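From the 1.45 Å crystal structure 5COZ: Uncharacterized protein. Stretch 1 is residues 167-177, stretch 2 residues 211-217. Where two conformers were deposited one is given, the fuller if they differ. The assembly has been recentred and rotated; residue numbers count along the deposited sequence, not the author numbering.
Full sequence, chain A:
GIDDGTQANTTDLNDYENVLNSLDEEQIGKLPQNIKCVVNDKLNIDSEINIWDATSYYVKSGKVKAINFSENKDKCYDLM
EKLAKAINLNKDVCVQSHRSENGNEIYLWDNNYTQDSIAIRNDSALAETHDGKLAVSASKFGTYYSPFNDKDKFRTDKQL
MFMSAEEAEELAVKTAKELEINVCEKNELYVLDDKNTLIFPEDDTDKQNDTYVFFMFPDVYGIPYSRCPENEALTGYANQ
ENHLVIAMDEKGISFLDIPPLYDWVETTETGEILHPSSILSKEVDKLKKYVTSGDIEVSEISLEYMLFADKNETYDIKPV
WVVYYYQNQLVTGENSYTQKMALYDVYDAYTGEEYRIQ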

# COMPACT_ATOMS: atom_id res chain seq x y z
N GLU A 167 18.74 1.37 10.14
CA GLU A 167 19.66 1.55 9.03
C GLU A 167 18.98 1.15 7.70
O GLU A 167 19.16 1.83 6.69
CB GLU A 167 20.96 0.76 9.26
CG GLU A 167 22.07 1.22 8.33
CD GLU A 167 23.43 0.56 8.47
OE1 GLU A 167 23.86 0.33 9.62
OE2 GLU A 167 24.10 0.36 7.43
N ALA A 168 18.17 0.08 7.72
CA ALA A 168 17.44 -0.37 6.55
C ALA A 168 16.42 0.71 6.10
O ALA A 168 16.34 1.01 4.91
CB ALA A 168 16.73 -1.69 6.86
N GLU A 169 15.75 1.34 7.07
CA GLU A 169 14.79 2.41 6.78
C GLU A 169 15.49 3.62 6.16
O GLU A 169 14.97 4.21 5.22
CB GLU A 169 14.02 2.82 8.02
CG GLU A 169 12.91 3.79 7.65
CD GLU A 169 11.96 4.22 8.74
OE1 GLU A 169 12.00 3.63 9.84
OE2 GLU A 169 11.14 5.13 8.47
N GLU A 170 16.69 3.94 6.65
CA GLU A 170 17.45 5.05 6.07
C GLU A 170 17.79 4.78 4.60
O GLU A 170 17.68 5.69 3.77
CB GLU A 170 18.73 5.30 6.89
CG GLU A 170 18.43 5.97 8.22
CD GLU A 170 19.55 6.06 9.25
OE1 GLU A 170 20.61 5.43 9.05
OE2 GLU A 170 19.34 6.74 10.28
N LEU A 171 18.12 3.51 4.25
CA LEU A 171 18.39 3.17 2.86
C LEU A 171 17.11 3.24 2.01
O LEU A 171 17.14 3.70 0.87
CB LEU A 171 19.04 1.78 2.77
CG LEU A 171 19.39 1.26 1.38
CD1 LEU A 171 20.26 2.26 0.58
CD2 LEU A 171 20.03 -0.11 1.48
N ALA A 172 15.97 2.79 2.57
CA ALA A 172 14.70 2.85 1.82
C ALA A 172 14.30 4.33 1.54
O ALA A 172 13.93 4.66 0.42
CB ALA A 172 13.60 2.15 2.60
N VAL A 173 14.50 5.22 2.55
CA VAL A 173 14.17 6.66 2.44
C VAL A 173 15.09 7.31 1.39
O VAL A 173 14.62 8.07 0.53
CB VAL A 173 14.26 7.31 3.84
CG1 VAL A 173 14.31 8.84 3.74
CG2 VAL A 173 13.09 6.87 4.73
N LYS A 174 16.39 6.97 1.43
CA LYS A 174 17.38 7.49 0.48
C LYS A 174 17.03 7.03 -0.94
O LYS A 174 17.10 7.83 -1.88
CB LYS A 174 18.79 7.02 0.90
CG LYS A 174 19.92 7.43 -0.05
CD LYS A 174 21.18 6.65 0.34
CE LYS A 174 22.33 6.84 -0.63
NZ LYS A 174 23.04 8.12 -0.40
N THR A 175 16.55 5.78 -1.10
CA THR A 175 16.19 5.25 -2.42
C THR A 175 14.95 5.96 -2.99
O THR A 175 14.93 6.31 -4.16
CB THR A 175 15.98 3.73 -2.35
OG1 THR A 175 17.18 3.15 -1.82
CG2 THR A 175 15.70 3.11 -3.72
N ALA A 176 13.91 6.16 -2.15
CA ALA A 176 12.72 6.87 -2.63
C ALA A 176 13.09 8.30 -3.06
O ALA A 176 12.58 8.80 -4.05
CB ALA A 176 11.64 6.89 -1.55
N LYS A 177 14.03 8.95 -2.32
CA LYS A 177 14.49 10.30 -2.65
C LYS A 177 15.22 10.29 -4.00
O LYS A 177 14.93 11.14 -4.84
CB LYS A 177 15.39 10.85 -1.54
CG LYS A 177 15.81 12.30 -1.74
CD LYS A 177 16.72 12.73 -0.60
CE LYS A 177 17.39 14.06 -0.83
NZ LYS A 177 16.44 15.19 -0.69
N THR A 211 15.19 -11.02 4.59
CA THR A 211 14.91 -9.82 3.81
C THR A 211 14.00 -8.88 4.57
O THR A 211 13.03 -9.33 5.20
CB THR A 211 14.22 -10.27 2.49
OG1 THR A 211 15.10 -11.16 1.77
CG2 THR A 211 13.84 -9.12 1.57
N TYR A 212 14.31 -7.58 4.54
CA TYR A 212 13.37 -6.56 5.02
C TYR A 212 12.54 -6.10 3.84
O TYR A 212 13.11 -5.88 2.77
CB TYR A 212 14.12 -5.33 5.54
CG TYR A 212 14.83 -5.45 6.85
CD1 TYR A 212 14.12 -5.70 8.03
CD2 TYR A 212 16.19 -5.22 6.95
CE1 TYR A 212 14.76 -5.73 9.26
CE2 TYR A 212 16.84 -5.22 8.18
CZ TYR A 212 16.12 -5.47 9.34
OH TYR A 212 16.77 -5.49 10.55
N VAL A 213 11.24 -5.87 4.02
CA VAL A 213 10.40 -5.30 2.97
C VAL A 213 9.74 -4.06 3.51
O VAL A 213 8.96 -4.14 4.47
CB VAL A 213 9.34 -6.29 2.44
CG1 VAL A 213 8.39 -5.61 1.44
CG2 VAL A 213 10.00 -7.50 1.78
N PHE A 214 10.03 -2.91 2.90
CA PHE A 214 9.32 -1.69 3.26
C PHE A 214 8.23 -1.41 2.29
O PHE A 214 8.41 -1.57 1.08
CB PHE A 214 10.26 -0.48 3.23
CG PHE A 214 11.21 -0.50 4.39
CD1 PHE A 214 12.44 -1.15 4.29
CD2 PHE A 214 10.92 0.20 5.55
CE1 PHE A 214 13.33 -1.16 5.38
CE2 PHE A 214 11.79 0.17 6.65
CZ PHE A 214 12.99 -0.50 6.55
N PHE A 215 7.09 -0.94 2.82
CA PHE A 215 6.05 -0.33 2.03
C PHE A 215 6.11 1.14 2.30
O PHE A 215 5.93 1.55 3.43
CB PHE A 215 4.62 -0.83 2.35
CG PHE A 215 4.18 -2.17 1.83
CD1 PHE A 215 5.10 -3.08 1.31
CD2 PHE A 215 2.84 -2.52 1.84
CE1 PHE A 215 4.68 -4.36 0.88
CE2 PHE A 215 2.42 -3.78 1.37
CZ PHE A 215 3.34 -4.68 0.89
N MSE A 216 6.36 1.91 1.25
CA MSE A 216 6.30 3.37 1.33
C MSE A 216 5.12 3.82 0.52
O MSE A 216 4.65 3.10 -0.35
CB MSE A 216 7.59 4.02 0.86
CG MSE A 216 8.77 3.31 1.47
SE MSE A 216 10.41 4.01 0.85
CE MSE A 216 10.58 5.12 2.07
N PHE A 217 4.58 5.00 0.86
CA PHE A 217 3.34 5.41 0.26
C PHE A 217 3.44 6.73 -0.49
O PHE A 217 3.43 7.79 0.12
CB PHE A 217 2.26 5.49 1.36
CG PHE A 217 2.16 4.19 2.15
CD1 PHE A 217 1.64 3.04 1.56
CD2 PHE A 217 2.71 4.09 3.42
CE1 PHE A 217 1.63 1.83 2.25
CE2 PHE A 217 2.70 2.88 4.12
CZ PHE A 217 2.14 1.76 3.54

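The contact follows a simple rule: small residues on the helix, large ones on the strand. Ala168, Ala172 and Ala176, spaced four apart, point CB toward the strand; Tyr212, Phe214 and Met216, spaced two apart, point back, while Val213 and Phe215 lie out of reach. The axes cross at -47° and approach to 9.7 Å, and no hydrogen bond joins the stretches. Packing alone connects them, burying 330 Å² in total.

Each alanine offers the strand only a methyl, and the Phe214 ring and Met216 SE come close to the helix backbone beside these methyls. All three strand side chains take chi1 m, but they differ beyond it. Phe214, with chi2 at 89°, presents a ring face to Ala172, whose CB sits 4.2 Å from the ring centroid and 23° off its normal, a CH-pi contact. The far end of the ring reaches the helix backbone, with Phe214 CZ 3.4 Å from Glu169 N and 3.7 Å from Ala168 C. Tyr212 makes a smaller contact, its CD2 3.6 Å from Ala168 CB, and its hydroxyl is hydrogen-bonded elsewhere in the structure.

Met216, a selenomethionine modelled in two conformers, extends through chi2 t in the one described here, then turns at chi3 91°. Its SE lies 3.9 Å from Ala176 CB and 4.1 Å from Ala172 CB, while the methyl CE comes within 4.1 Å of Val173 CG2. An unbranched chain suits this place: it meets Ala172, Val173 and Ala176 across one turn of the helix, SE lying 3.6 Å from Ala172 O.

At the margin, Glu169 (chi1 and chi2 both t) lends its aliphatic part to the contact, CB standing 3.7 Å from Phe214 CE2, while OE2 is hydrogen-bonded elsewhere. Thr175 is buried without touching the strand; at chi1 m, its OG1 donates to Leu171 O at 2.7 Å, satisfying the hydroxyl within the helix.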